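Local structure of glycoside hydrolase family protein (Novosphingobium sp. PP1Y, 6Q2F) at residues A[149-153]-A[510-514]; A[652-656]-A[1097-1102]; A[755-760]-A[866-872]. The protein is an alpha-L-rhamnosidase, a glycoside hydrolase that probably removes terminal alpha-L-rhamnose from rhamnosylated substrates. The contacts are given in a common frame with arbitrary orientation. Numbering follows the deposited sequence.

Contact 1 (A[149-153]-A[510-514])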
ATOM      1  N   GLY A 149       9.060  -3.585  23.552  1.00 28.18           N
ATOM      2  CA  GLY A 149       7.948  -3.094  22.769  1.00 29.42           C
ATOM      3  C   GLY A 149       8.216  -1.717  22.180  1.00 32.74           C
ATOM      4  O   GLY A 149       9.225  -1.062  22.465  1.00 29.15           O
ATOM      5  N   LEU A 150       7.284  -1.275  21.340  1.00 30.25           N
ATOM      6  CA  LEU A 150       7.389   0.055  20.756  1.00 33.39           C
ATOM      7  C   LEU A 150       7.389   1.106  21.858  1.00 29.74           C
ATOM      8  O   LEU A 150       6.661   0.987  22.842  1.00 30.24           O
ATOM      9  CB  LEU A 150       6.237   0.297  19.783  1.00 25.72           C
ATOM     10  CG  LEU A 150       6.323  -0.433  18.435  1.00 31.28           C
ATOM     11  CD1 LEU A 150       4.939  -0.517  17.822  1.00 31.23           C
ATOM     12  CD2 LEU A 150       7.282   0.318  17.512  1.00 23.49           C
ATOM     13  N   LYS A 151       8.214   2.140  21.689  1.00 28.60           N
ATOM     14  CA  LYS A 151       8.476   3.125  22.731  1.00 28.75           C
ATOM     15  C   LYS A 151       8.213   4.539  22.227  1.00 28.42           C
ATOM     16  O   LYS A 151       8.515   4.871  21.076  1.00 29.74           O
ATOM     17  CB  LYS A 151       9.919   3.061  23.213  1.00 30.56           C
ATOM     18  CG  LYS A 151      10.323   1.744  23.821  1.00 34.80           C
ATOM     19  CD  LYS A 151      11.841   1.689  23.917  1.00 33.53           C
ATOM     20  CE  LYS A 151      12.324   0.311  24.275  1.00 34.31           C
ATOM     21  NZ  LYS A 151      12.199  -0.599  23.101  1.00 33.67           N
ATOM     22  N   LYS A 152       7.715   5.387  23.124  1.00 28.23           N
ATOM     23  CA  LYS A 152       7.547   6.810  22.872  1.00 31.15           C
ATOM     24  C   LYS A 152       8.302   7.592  23.936  1.00 32.21           C
ATOM     25  O   LYS A 152       8.370   7.178  25.099  1.00 28.71           O
ATOM     26  CB  LYS A 152       6.070   7.221  22.926  1.00 37.01           C
ATOM     27  CG  LYS A 152       5.434   6.837  24.275  1.00 35.26           C
ATOM     28  CD  LYS A 152       4.198   7.604  24.572  1.00 39.15           C
ATOM     29  CE  LYS A 152       3.771   7.364  26.003  1.00 35.54           C
ATOM     30  NZ  LYS A 152       3.486   5.942  26.301  1.00 31.05           N
ATOM     31  N   LEU A 153       8.828   8.745  23.537  1.00 36.00           N
ATOM     32  CA  LEU A 153       9.517   9.626  24.471  1.00 34.37           C
ATOM     33  C   LEU A 153       8.515  10.288  25.419  1.00 39.75           C
ATOM     34  O   LEU A 153       7.429  10.701  25.005  1.00 35.93           O
ATOM     35  CB  LEU A 153      10.306  10.683  23.686  1.00 35.95           C
ATOM     36  CG  LEU A 153      11.404  11.500  24.378  1.00 45.03           C
ATOM     37  CD1 LEU A 153      12.594  10.627  24.750  1.00 47.49           C
ATOM     38  CD2 LEU A 153      11.846  12.666  23.490  1.00 44.86           C
ATOM     39  N   ALA A 510       5.604   5.456  17.181  1.00 29.55           N
ATOM     40  CA  ALA A 510       6.717   5.308  18.108  1.00 29.46           C
ATOM     41  C   ALA A 510       7.860   6.234  17.698  1.00 27.43           C
ATOM     42  O   ALA A 510       8.114   6.445  16.506  1.00 30.87           O
ATOM     43  CB  ALA A 510       7.194   3.859  18.136  1.00 25.05           C
ATOM     44  N   ASN A 511       8.549   6.804  18.690  1.00 24.44           N
ATOM     45  CA  ASN A 511       9.593   7.765  18.345  1.00 29.87           C
ATOM     46  C   ASN A 511      10.779   7.691  19.294  1.00 31.27           C
ATOM     47  O   ASN A 511      11.491   8.697  19.463  1.00 32.92           O
ATOM     48  CB  ASN A 511       9.042   9.198  18.325  1.00 25.29           C
ATOM     49  CG  ASN A 511       8.679   9.718  19.720  1.00 30.49           C
ATOM     50  OD1 ASN A 511       8.731   9.001  20.716  1.00 34.13           O
ATOM     51  ND2 ASN A 511       8.301  10.994  19.778  1.00 24.55           N
ATOM     52  N   TRP A 512      10.993   6.556  19.955  1.00 28.99           N
ATOM     53  CA  TRP A 512      12.206   6.366  20.739  1.00 31.70           C
ATOM     54  C   TRP A 512      12.667   4.922  20.615  1.00 31.74           C
ATOM     55  O   TRP A 512      11.867   3.994  20.464  1.00 30.50           O
ATOM     56  CB  TRP A 512      12.027   6.717  22.233  1.00 30.06           C
ATOM     57  CG  TRP A 512      13.299   6.467  22.990  1.00 30.86           C
ATOM     58  CD1 TRP A 512      13.579   5.407  23.783  1.00 30.03           C
ATOM     59  CD2 TRP A 512      14.493   7.262  22.943  1.00 28.27           C
ATOM     60  NE1 TRP A 512      14.861   5.499  24.271  1.00 30.21           N
ATOM     61  CE2 TRP A 512      15.448   6.625  23.754  1.00 30.24           C
ATOM     62  CE3 TRP A 512      14.840   8.459  22.301  1.00 29.11           C
ATOM     63  CZ2 TRP A 512      16.724   7.148  23.959  1.00 30.88           C
ATOM     64  CZ3 TRP A 512      16.111   8.967  22.488  1.00 29.83           C
ATOM     65  CH2 TRP A 512      17.035   8.316  23.315  1.00 33.13           C
ATOM     66  N   THR A 513      13.977   4.746  20.678  1.00 28.07           N
ATOM     67  CA  THR A 513      14.558   3.418  20.760  1.00 27.20           C
ATOM     68  C   THR A 513      15.878   3.593  21.495  1.00 28.32           C
ATOM     69  O   THR A 513      16.497   4.659  21.392  1.00 38.00           O
ATOM     70  CB  THR A 513      14.729   2.788  19.358  1.00 32.01           C
ATOM     71  OG1 THR A 513      14.961   1.377  19.463  1.00 31.96           O
ATOM     72  CG2 THR A 513      15.867   3.446  18.573  1.00 28.75           C
ATOM     73  N   PRO A 514      16.313   2.601  22.272  1.00 29.69           N
ATOM     74  CA  PRO A 514      17.404   2.859  23.240  1.00 31.56           C
ATOM     75  C   PRO A 514      18.719   3.343  22.618  1.00 30.20           C
ATOM     76  O   PRO A 514      19.405   4.171  23.229  1.00 32.72           O
ATOM     77  CB  PRO A 514      17.560   1.509  23.953  1.00 32.72           C
ATOM     78  CG  PRO A 514      16.159   0.936  23.921  1.00 34.78           C
ATOM     79  CD  PRO A 514      15.653   1.304  22.510  1.00 32.10           C
TER
HETATM   80  O   HOH W   1      10.099   2.112  19.567  1.00 24.76           O

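Contact 2 (A[652-656]-A[1097-1102])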
ATOM      1  N   PRO A 652     -20.779  -9.577  -1.613  1.00 37.80           N
ATOM      2  CA  PRO A 652     -20.723 -11.032  -1.368  1.00 38.36           C
ATOM      3  C   PRO A 652     -20.814 -11.858  -2.644  1.00 34.55           C
ATOM      4  O   PRO A 652     -21.824 -11.835  -3.348  1.00 30.85           O
ATOM      5  CB  PRO A 652     -21.934 -11.279  -0.464  1.00 38.74           C
ATOM      6  CG  PRO A 652     -22.354  -9.937   0.014  1.00 45.55           C
ATOM      7  CD  PRO A 652     -21.974  -8.958  -1.026  1.00 37.39           C
ATOM      8  N   TRP A 653     -19.754 -12.622  -2.916  1.00 36.88           N
ATOM      9  CA  TRP A 653     -19.697 -13.557  -4.044  1.00 33.20           C
ATOM     10  C   TRP A 653     -20.139 -12.913  -5.357  1.00 36.81           C
ATOM     11  O   TRP A 653     -20.602 -13.589  -6.278  1.00 39.98           O
ATOM     12  CB  TRP A 653     -20.507 -14.824  -3.748  1.00 31.73           C
ATOM     13  CG  TRP A 653     -19.806 -15.681  -2.712  1.00 30.03           C
ATOM     14  CD1 TRP A 653     -18.867 -16.645  -2.954  1.00 25.83           C
ATOM     15  CD2 TRP A 653     -19.954 -15.615  -1.282  1.00 26.17           C
ATOM     16  NE1 TRP A 653     -18.436 -17.188  -1.769  1.00 33.13           N
ATOM     17  CE2 TRP A 653     -19.082 -16.573  -0.729  1.00 31.59           C
ATOM     18  CE3 TRP A 653     -20.750 -14.850  -0.421  1.00 32.66           C
ATOM     19  CZ2 TRP A 653     -18.969 -16.777   0.651  1.00 30.62           C
ATOM     20  CZ3 TRP A 653     -20.629 -15.047   0.952  1.00 31.67           C
ATOM     21  CH2 TRP A 653     -19.745 -16.002   1.472  1.00 32.25           C
ATOM     22  N   ALA A 654     -19.937 -11.601  -5.487  1.00 31.98           N
ATOM     23  CA  ALA A 654     -20.416 -10.863  -6.651  1.00 42.17           C
ATOM     24  C   ALA A 654     -19.353 -10.711  -7.745  1.00 41.00           C
ATOM     25  O   ALA A 654     -19.301  -9.680  -8.424  1.00 46.08           O
ATOM     26  CB  ALA A 654     -20.959  -9.505  -6.208  1.00 41.38           C
ATOM     27  N   PHE A 655     -18.523 -11.723  -7.964  1.00 30.99           N
ATOM     28  CA  PHE A 655     -17.473 -11.603  -8.967  1.00 30.19           C
ATOM     29  C   PHE A 655     -17.276 -12.907  -9.716  1.00 31.58           C
ATOM     30  O   PHE A 655     -17.155 -13.976  -9.118  1.00 29.39           O
ATOM     31  CB  PHE A 655     -16.113 -11.185  -8.331  1.00 29.78           C
ATOM     32  CG  PHE A 655     -16.170  -9.931  -7.528  1.00 36.44           C
ATOM     33  CD1 PHE A 655     -16.487  -9.976  -6.171  1.00 35.35           C
ATOM     34  CD2 PHE A 655     -15.881  -8.704  -8.118  1.00 30.06           C
ATOM     35  CE1 PHE A 655     -16.514  -8.800  -5.407  1.00 38.27           C
ATOM     36  CE2 PHE A 655     -15.903  -7.521  -7.369  1.00 34.16           C
ATOM     37  CZ  PHE A 655     -16.216  -7.566  -6.012  1.00 35.83           C
ATOM     38  N   ALA A 656     -17.242 -12.793 -11.025  1.00 34.30           N
ATOM     39  CA  ALA A 656     -16.753 -13.808 -11.932  1.00 35.72           C
ATOM     40  C   ALA A 656     -15.561 -13.193 -12.648  1.00 32.14           C
ATOM     41  O   ALA A 656     -15.356 -11.978 -12.566  1.00 27.41           O
ATOM     42  CB  ALA A 656     -17.840 -14.234 -12.929  1.00 24.75           C
ATOM     43  N   THR A1097     -22.220 -16.841 -10.804  1.00 36.57           N
ATOM     44  CA  THR A1097     -21.845 -16.592  -9.417  1.00 36.49           C
ATOM     45  C   THR A1097     -22.903 -17.155  -8.462  1.00 37.74           C
ATOM     46  O   THR A1097     -23.993 -17.565  -8.864  1.00 41.04           O
ATOM     47  CB  THR A1097     -21.684 -15.097  -9.146  1.00 33.39           C
ATOM     48  OG1 THR A1097     -22.954 -14.449  -9.304  1.00 36.40           O
ATOM     49  CG2 THR A1097     -20.640 -14.458 -10.085  1.00 27.18           C
ATOM     50  N   TRP A1098     -22.564 -17.152  -7.170  1.00 38.14           N
ATOM     51  CA  TRP A1098     -23.505 -17.556  -6.127  1.00 33.11           C
ATOM     52  C   TRP A1098     -24.606 -16.546  -5.874  1.00 32.69           C
ATOM     53  O   TRP A1098     -25.489 -16.836  -5.058  1.00 35.61           O
ATOM     54  CB  TRP A1098     -22.778 -17.781  -4.800  1.00 28.83           C
ATOM     55  CG  TRP A1098     -22.206 -19.133  -4.656  1.00 30.44           C
ATOM     56  CD1 TRP A1098     -20.867 -19.473  -4.645  1.00 27.41           C
ATOM     57  CD2 TRP A1098     -22.936 -20.354  -4.508  1.00 30.53           C
ATOM     58  NE1 TRP A1098     -20.737 -20.839  -4.487  1.00 28.54           N
ATOM     59  CE2 TRP A1098     -21.990 -21.399  -4.392  1.00 27.40           C
ATOM     60  CE3 TRP A1098     -24.303 -20.668  -4.439  1.00 32.71           C
ATOM     61  CZ2 TRP A1098     -22.369 -22.740  -4.233  1.00 27.76           C
ATOM     62  CZ3 TRP A1098     -24.677 -22.002  -4.270  1.00 37.23           C
ATOM     63  CH2 TRP A1098     -23.713 -23.019  -4.172  1.00 34.80           C
ATOM     64  N   VAL A1099     -24.575 -15.384  -6.528  1.00 36.63           N
ATOM     65  CA  VAL A1099     -25.446 -14.277  -6.134  1.00 38.38           C
ATOM     66  C   VAL A1099     -26.916 -14.691  -6.198  1.00 42.22           C
ATOM     67  O   VAL A1099     -27.701 -14.419  -5.280  1.00 46.04           O
ATOM     68  CB  VAL A1099     -25.166 -13.045  -7.016  1.00 39.12           C
ATOM     69  CG1 VAL A1099     -26.231 -11.972  -6.823  1.00 30.53           C
ATOM     70  CG2 VAL A1099     -23.785 -12.491  -6.716  1.00 33.25           C
ATOM     71  N   ASN A1100     -27.309 -15.347  -7.291  1.00 42.90           N
ATOM     72  CA  ASN A1100     -28.723 -15.578  -7.547  1.00 41.31           C
ATOM     73  C   ASN A1100     -29.292 -16.615  -6.585  1.00 40.46           C
ATOM     74  O   ASN A1100     -30.414 -16.464  -6.100  1.00 47.07           O
ATOM     75  CB  ASN A1100     -28.930 -16.011  -9.005  1.00 40.37           C
ATOM     76  CG  ASN A1100     -28.764 -14.863 -10.002  1.00 48.84           C
ATOM     77  OD1 ASN A1100     -28.512 -13.719  -9.619  1.00 42.36           O
ATOM     78  ND2 ASN A1100     -28.908 -15.172 -11.293  1.00 39.65           N
ATOM     79  N   ARG A1101     -28.539 -17.683  -6.307  1.00 34.36           N
ATOM     80  CA  ARG A1101     -28.995 -18.678  -5.334  1.00 39.72           C
ATOM     81  C   ARG A1101     -29.022 -18.110  -3.921  1.00 42.05           C
ATOM     82  O   ARG A1101     -29.810 -18.567  -3.086  1.00 39.65           O
ATOM     83  CB  ARG A1101     -28.094 -19.915  -5.378  1.00 37.78           C
ATOM     84  CG  ARG A1101     -28.632 -21.093  -4.583  1.00 40.47           C
ATOM     85  CD  ARG A1101     -30.018 -21.510  -5.131  1.00 40.84           C
ATOM     86  NE  ARG A1101     -31.121 -21.035  -4.304  1.00 34.75           N
ATOM     87  CZ  ARG A1101     -32.398 -21.367  -4.488  1.00 42.42           C
ATOM     88  NH1 ARG A1101     -32.739 -22.182  -5.470  1.00 41.83           N
ATOM     89  NH2 ARG A1101     -33.335 -20.892  -3.679  1.00 36.88           N
ATOM     90  N   LEU A1102     -28.148 -17.146  -3.632  1.00 38.43           N
ATOM     91  CA  LEU A1102     -28.210 -16.446  -2.357  1.00 32.06           C
ATOM     92  C   LEU A1102     -29.484 -15.621  -2.269  1.00 39.61           C
ATOM     93  O   LEU A1102     -30.201 -15.671  -1.267  1.00 48.70           O
ATOM     94  CB  LEU A1102     -26.978 -15.550  -2.185  1.00 31.01           C
ATOM     95  CG  LEU A1102     -25.627 -16.208  -1.891  1.00 35.19           C
ATOM     96  CD1 LEU A1102     -24.506 -15.195  -2.069  1.00 28.97           C
ATOM     97  CD2 LEU A1102     -25.620 -16.752  -0.457  1.00 37.26           C
TER

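Contact 3 (A[755-760]-A[866-872])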
ATOM      1  N   ASP A 755       3.092  14.576 -12.761  1.00 40.16           N
ATOM      2  CA  ASP A 755       4.397  15.075 -13.173  1.00 46.42           C
ATOM      3  C   ASP A 755       5.118  14.137 -14.124  1.00 42.93           C
ATOM      4  O   ASP A 755       6.122  14.536 -14.726  1.00 35.29           O
ATOM      5  CB  ASP A 755       5.279  15.261 -11.904  1.00 32.93           C
ATOM      6  CG  ASP A 755       5.800  16.648 -11.774  1.00 50.58           C
ATOM      7  OD1 ASP A 755       5.459  17.461 -12.656  1.00 74.73           O
ATOM      8  OD2 ASP A 755       6.550  16.943 -10.831  1.00 56.32           O
ATOM      9  N   ALA A 756       4.665  12.903 -14.206  1.00 35.33           N
ATOM     10  CA  ALA A 756       5.305  11.750 -14.792  1.00 31.63           C
ATOM     11  C   ALA A 756       5.106  11.721 -16.299  1.00 34.50           C
ATOM     12  O   ALA A 756       4.148  12.284 -16.822  1.00 35.68           O
ATOM     13  CB  ALA A 756       4.738  10.482 -14.155  1.00 27.03           C
ATOM     14  N   PRO A 757       5.995  11.059 -17.025  1.00 34.02           N
ATOM     15  CA  PRO A 757       5.801  10.921 -18.471  1.00 32.19           C
ATOM     16  C   PRO A 757       4.635   9.985 -18.787  1.00 34.82           C
ATOM     17  O   PRO A 757       4.173   9.200 -17.952  1.00 30.97           O
ATOM     18  CB  PRO A 757       7.131  10.337 -18.948  1.00 29.32           C
ATOM     19  CG  PRO A 757       7.654   9.583 -17.742  1.00 30.24           C
ATOM     20  CD  PRO A 757       7.207  10.365 -16.537  1.00 29.64           C
ATOM     21  N   VAL A 758       4.140  10.084 -20.016  1.00 34.90           N
ATOM     22  CA  VAL A 758       3.077   9.214 -20.508  1.00 38.97           C
ATOM     23  C   VAL A 758       3.588   8.261 -21.585  1.00 32.66           C
ATOM     24  O   VAL A 758       3.326   7.059 -21.539  1.00 31.75           O
ATOM     25  CB  VAL A 758       1.883  10.042 -21.030  1.00 40.12           C
ATOM     26  CG1 VAL A 758       0.859   9.129 -21.696  1.00 32.99           C
ATOM     27  CG2 VAL A 758       1.242  10.817 -19.880  1.00 38.73           C
ATOM     28  N   ARG A 759       4.325   8.786 -22.558  1.00 30.19           N
ATOM     29  CA  ARG A 759       4.829   8.018 -23.688  1.00 34.12           C
ATOM     30  C   ARG A 759       6.168   7.363 -23.392  1.00 34.74           C
ATOM     31  O   ARG A 759       6.714   6.668 -24.259  1.00 31.49           O
ATOM     32  CB  ARG A 759       4.923   8.934 -24.919  1.00 31.16           C
ATOM     33  CG  ARG A 759       3.587   9.649 -25.217  1.00 35.79           C
ATOM     34  CD  ARG A 759       3.689  10.592 -26.428  1.00 39.80           C
ATOM     35  NE  ARG A 759       4.780  11.548 -26.285  1.00 38.37           N
ATOM     36  CZ  ARG A 759       5.394  12.146 -27.301  1.00 46.04           C
ATOM     37  NH1 ARG A 759       5.030  11.884 -28.550  1.00 43.23           N
ATOM     38  NH2 ARG A 759       6.381  13.002 -27.065  1.00 50.25           N
ATOM     39  N   TYR A 760       6.677   7.547 -22.175  1.00 27.42           N
ATOM     40  CA  TYR A 760       7.881   6.913 -21.674  1.00 31.96           C
ATOM     41  C   TYR A 760       7.570   6.267 -20.328  1.00 30.46           C
ATOM     42  O   TYR A 760       6.773   6.795 -19.550  1.00 27.18           O
ATOM     43  CB  TYR A 760       9.019   7.942 -21.471  1.00 27.50           C
ATOM     44  CG  TYR A 760       9.313   8.839 -22.657  1.00 25.91           C
ATOM     45  CD1 TYR A 760       8.466   9.885 -22.986  1.00 29.44           C
ATOM     46  CD2 TYR A 760      10.472   8.666 -23.414  1.00 23.95           C
ATOM     47  CE1 TYR A 760       8.741  10.722 -24.065  1.00 28.28           C
ATOM     48  CE2 TYR A 760      10.761   9.491 -24.475  1.00 24.41           C
ATOM     49  CZ  TYR A 760       9.886  10.511 -24.799  1.00 28.16           C
ATOM     50  OH  TYR A 760      10.172  11.329 -25.874  1.00 34.13           O
ATOM     51  N   GLN A 866      10.053  21.427 -15.584  1.00 37.86           N
ATOM     52  CA  GLN A 866       9.156  20.463 -14.960  1.00 37.97           C
ATOM     53  C   GLN A 866       8.223  19.859 -16.011  1.00 42.64           C
ATOM     54  O   GLN A 866       7.115  19.415 -15.704  1.00 40.67           O
ATOM     55  CB  GLN A 866       8.365  21.109 -13.822  1.00 39.36           C
ATOM     56  CG  GLN A 866       9.234  21.829 -12.751  1.00 46.02           C
ATOM     57  CD  GLN A 866      10.094  20.879 -11.895  1.00 59.63           C
ATOM     58  OE1 GLN A 866      11.079  21.301 -11.276  1.00 66.72           O
ATOM     59  NE2 GLN A 866       9.722  19.605 -11.853  1.00 62.08           N
ATOM     60  N   ASP A 867       8.679  19.842 -17.264  1.00 41.55           N
ATOM     61  CA  ASP A 867       7.975  19.265 -18.408  1.00 40.42           C
ATOM     62  C   ASP A 867       8.830  18.106 -18.919  1.00 38.00           C
ATOM     63  O   ASP A 867       9.731  18.302 -19.734  1.00 37.75           O
ATOM     64  CB  ASP A 867       7.755  20.337 -19.488  1.00 44.18           C
ATOM     65  CG  ASP A 867       6.903  19.841 -20.644  1.00 45.64           C
ATOM     66  OD1 ASP A 867       6.894  18.620 -20.900  1.00 54.27           O
ATOM     67  OD2 ASP A 867       6.241  20.674 -21.294  1.00 51.95           O
ATOM     68  N   ILE A 868       8.536  16.890 -18.456  1.00 34.09           N
ATOM     69  CA  ILE A 868       9.476  15.791 -18.664  1.00 35.44           C
ATOM     70  C   ILE A 868       9.527  15.392 -20.134  1.00 32.77           C
ATOM     71  O   ILE A 868      10.595  15.080 -20.670  1.00 31.49           O
ATOM     72  CB  ILE A 868       9.128  14.594 -17.753  1.00 35.27           C
ATOM     73  CG1 ILE A 868      10.103  13.439 -17.980  1.00 38.75           C
ATOM     74  CG2 ILE A 868       7.691  14.111 -17.989  1.00 28.04           C
ATOM     75  CD1 ILE A 868      11.541  13.800 -17.753  1.00 37.95           C
ATOM     76  N   GLU A 869       8.389  15.395 -20.817  1.00 33.61           N
ATOM     77  CA  GLU A 869       8.409  14.927 -22.198  1.00 35.61           C
ATOM     78  C   GLU A 869       9.024  15.962 -23.131  1.00 41.12           C
ATOM     79  O   GLU A 869       9.645  15.602 -24.140  1.00 39.38           O
ATOM     80  CB  GLU A 869       7.001  14.547 -22.640  1.00 34.56           C
ATOM     81  CG  GLU A 869       6.434  13.407 -21.811  1.00 43.02           C
ATOM     82  CD  GLU A 869       5.562  12.484 -22.634  1.00 43.39           C
ATOM     83  OE1 GLU A 869       5.302  12.822 -23.799  1.00 47.36           O
ATOM     84  OE2 GLU A 869       5.164  11.418 -22.125  1.00 39.28           O
ATOM     85  N   SER A 870       8.885  17.243 -22.809  1.00 39.28           N
ATOM     86  CA  SER A 870       9.546  18.251 -23.623  1.00 40.88           C
ATOM     87  C   SER A 870      11.052  18.247 -23.381  1.00 40.45           C
ATOM     88  O   SER A 870      11.829  18.559 -24.289  1.00 42.03           O
ATOM     89  CB  SER A 870       8.929  19.619 -23.349  1.00 38.43           C
ATOM     90  OG  SER A 870       9.815  20.649 -23.711  1.00 54.96           O
ATOM     91  N   ALA A 871      11.489  17.854 -22.185  1.00 37.18           N
ATOM     92  CA  ALA A 871      12.922  17.728 -21.961  1.00 38.45           C
ATOM     93  C   ALA A 871      13.473  16.497 -22.670  1.00 38.44           C
ATOM     94  O   ALA A 871      14.557  16.552 -23.264  1.00 38.55           O
ATOM     95  CB  ALA A 871      13.220  17.675 -20.466  1.00 30.61           C
ATOM     96  N   LEU A 872      12.736  15.381 -22.628  1.00 35.27           N
ATOM     97  CA  LEU A 872      13.163  14.196 -23.367  1.00 25.52           C
ATOM     98  C   LEU A 872      13.231  14.485 -24.865  1.00 37.18           C
ATOM     99  O   LEU A 872      14.127  13.996 -25.569  1.00 36.81           O
ATOM    100  CB  LEU A 872      12.213  13.039 -23.071  1.00 27.50           C
ATOM    101  CG  LEU A 872      12.337  12.477 -21.652  1.00 35.56           C
ATOM    102  CD1 LEU A 872      11.164  11.558 -21.295  1.00 32.22           C
ATOM    103  CD2 LEU A 872      13.672  11.751 -21.534  1.00 34.70           C
TER
HETATM  104  O   HOH W   2       6.965  16.691 -16.006  1.00 36.76           O
HETATM  105  O   HOH W   3       4.951  20.038 -14.090  1.00 49.82           O
HETATM  106  O   HOH W   4       8.727  13.675 -25.902  1.00 42.63           O

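Contact 1 (A[149-153]-A[510-514])
The shortest direct polar contact runs from Leu153 N to the side-chain carbonyl Asn511 OD1, 2.8 Å with an N-H...O angle of 163°. Lys151 O accepts from both Asn511 N (3.1 Å, 140°) and Trp512 N (3.2 Å, 143°), one carbonyl shared by consecutive amides. A water spans the gap, accepting from Lys151 N at 2.8 Å and donating to Trp512 O at 2.7 Å. Lys151 NZ folds back onto Gly149 O (3.1 Å) and forms a salt bridge with Asp465. Around this polar seam the packing is apolar: Leu150 CD2 lies 3.6 Å from Ala510 CB, Leu153 CD1 reaches Trp512 CE3 at 4.0 Å, and the aliphatic part of Lys151 meets the indole edge, CD to Trp512 CD1 at 4.1 Å. The end-to-end directions of residues 150-153 and 510-514 differ by 82°, so the loop crosses the strand. This loop follows strand 497-502 of the (beta/alpha)8 barrel and begins with the sodium-site residues Asp503 and Ser504; the contact joins it to strand 151-160, an edge strand of an antiparallel sheet, bonded to strand 436-447 through Lys152 and Ser446, while the loop packs on helix 543-575.

Contact 2 (A[652-656]-A[1097-1102])
This is a buried, largely apolar interdomain contact: the loop between strand 642-649 and helix 657-670, in the (beta/alpha)8 barrel, meets the start of helix 1099-1105 in the galactose-binding-like beta-sandwich domain. No direct hydrogen bond joins the two segments, which bury 296 Å² between them. The main feature of the contact is an offset edge-to-face tryptophan pair, the edge of Trp1098 directed at the face of Trp653, with five-membered-ring centroids 5.3 Å apart and planes at 82°. Trp653 is also stacked on Tyr700, Trp1098 NE1 donates to Gln704 O, and Pro690 touches both indoles. Leu1102 CD1 adds a contact of 4.1 Å to Trp653 CE3. Beside the aromatic pair, Val1099 CG2 lies 3.7 Å from Ala654 CA, and Thr1097 CG2 is 3.6 Å from Phe655 O. Thr1097 thus has two roles, since its hydroxyl OG1 also caps the helix start by accepting a weak hydrogen bond from Val1099 N at 3.3 Å.

Contact 3 (A[755-760]-A[866-872])
Charge and hydrogen bonding centre on Glu869. Its OE2 accepts from two successive amides, Val758 N at 2.7 Å and Arg759 N at 2.8 Å, with angles of 156° and 168°, while OE1 takes the salt bridge from Arg759 NE at 2.8 Å; one carboxylate therefore holds both backbone and side chain of the loop. Water supplies a second set of links: one molecule donates to Asp755 O (2.6 Å) and Gln866 O (2.7 Å) and accepts from Ile868 N (2.9 Å), and another joins Tyr760 OH, which also hydrogen-bonds to Val877 O, to Glu869 O, 2.8 Å to each. Helix 868-874 begins with a classical N-cap, Asp867 OD1 accepting from Ser870 N at 3.1 Å, and lies against a mixed sheet in which strands 734-737, 762-765 and 788-794 run parallel. The apolar contacts face that sheet: Ile868 CG2 meets Pro757 CB at 3.9 Å, and both side chains touch Val734. Leu872 CD1 makes a CH-pi contact with Tyr760, 3.5 Å from the ring centroid and 7° off its normal.

In the fold
The three contacts are separate, with centres 42 to 47 Å apart and no touching atoms. Contacts 1 and 2 are buried and each involves a loop following a strand of the same (beta/alpha)8 barrel, 497-502 and 642-649 respectively, but they lie on opposite sides of the chain's centre and join that barrel to different partners: an antiparallel sheet early in the chain, and the galactose-binding-like domain. Contact 3 is partly buried and sits beside another mixed sheet; in sequence it is nested within the loop closed by contact 2. Chemistry varies accordingly: backbone and amide hydrogen bonds in contact 1, aromatic and aliphatic packing in contact 2, and a salt bridge and carboxylate-to-amide hydrogen bonds, with bridging waters, in contact 3.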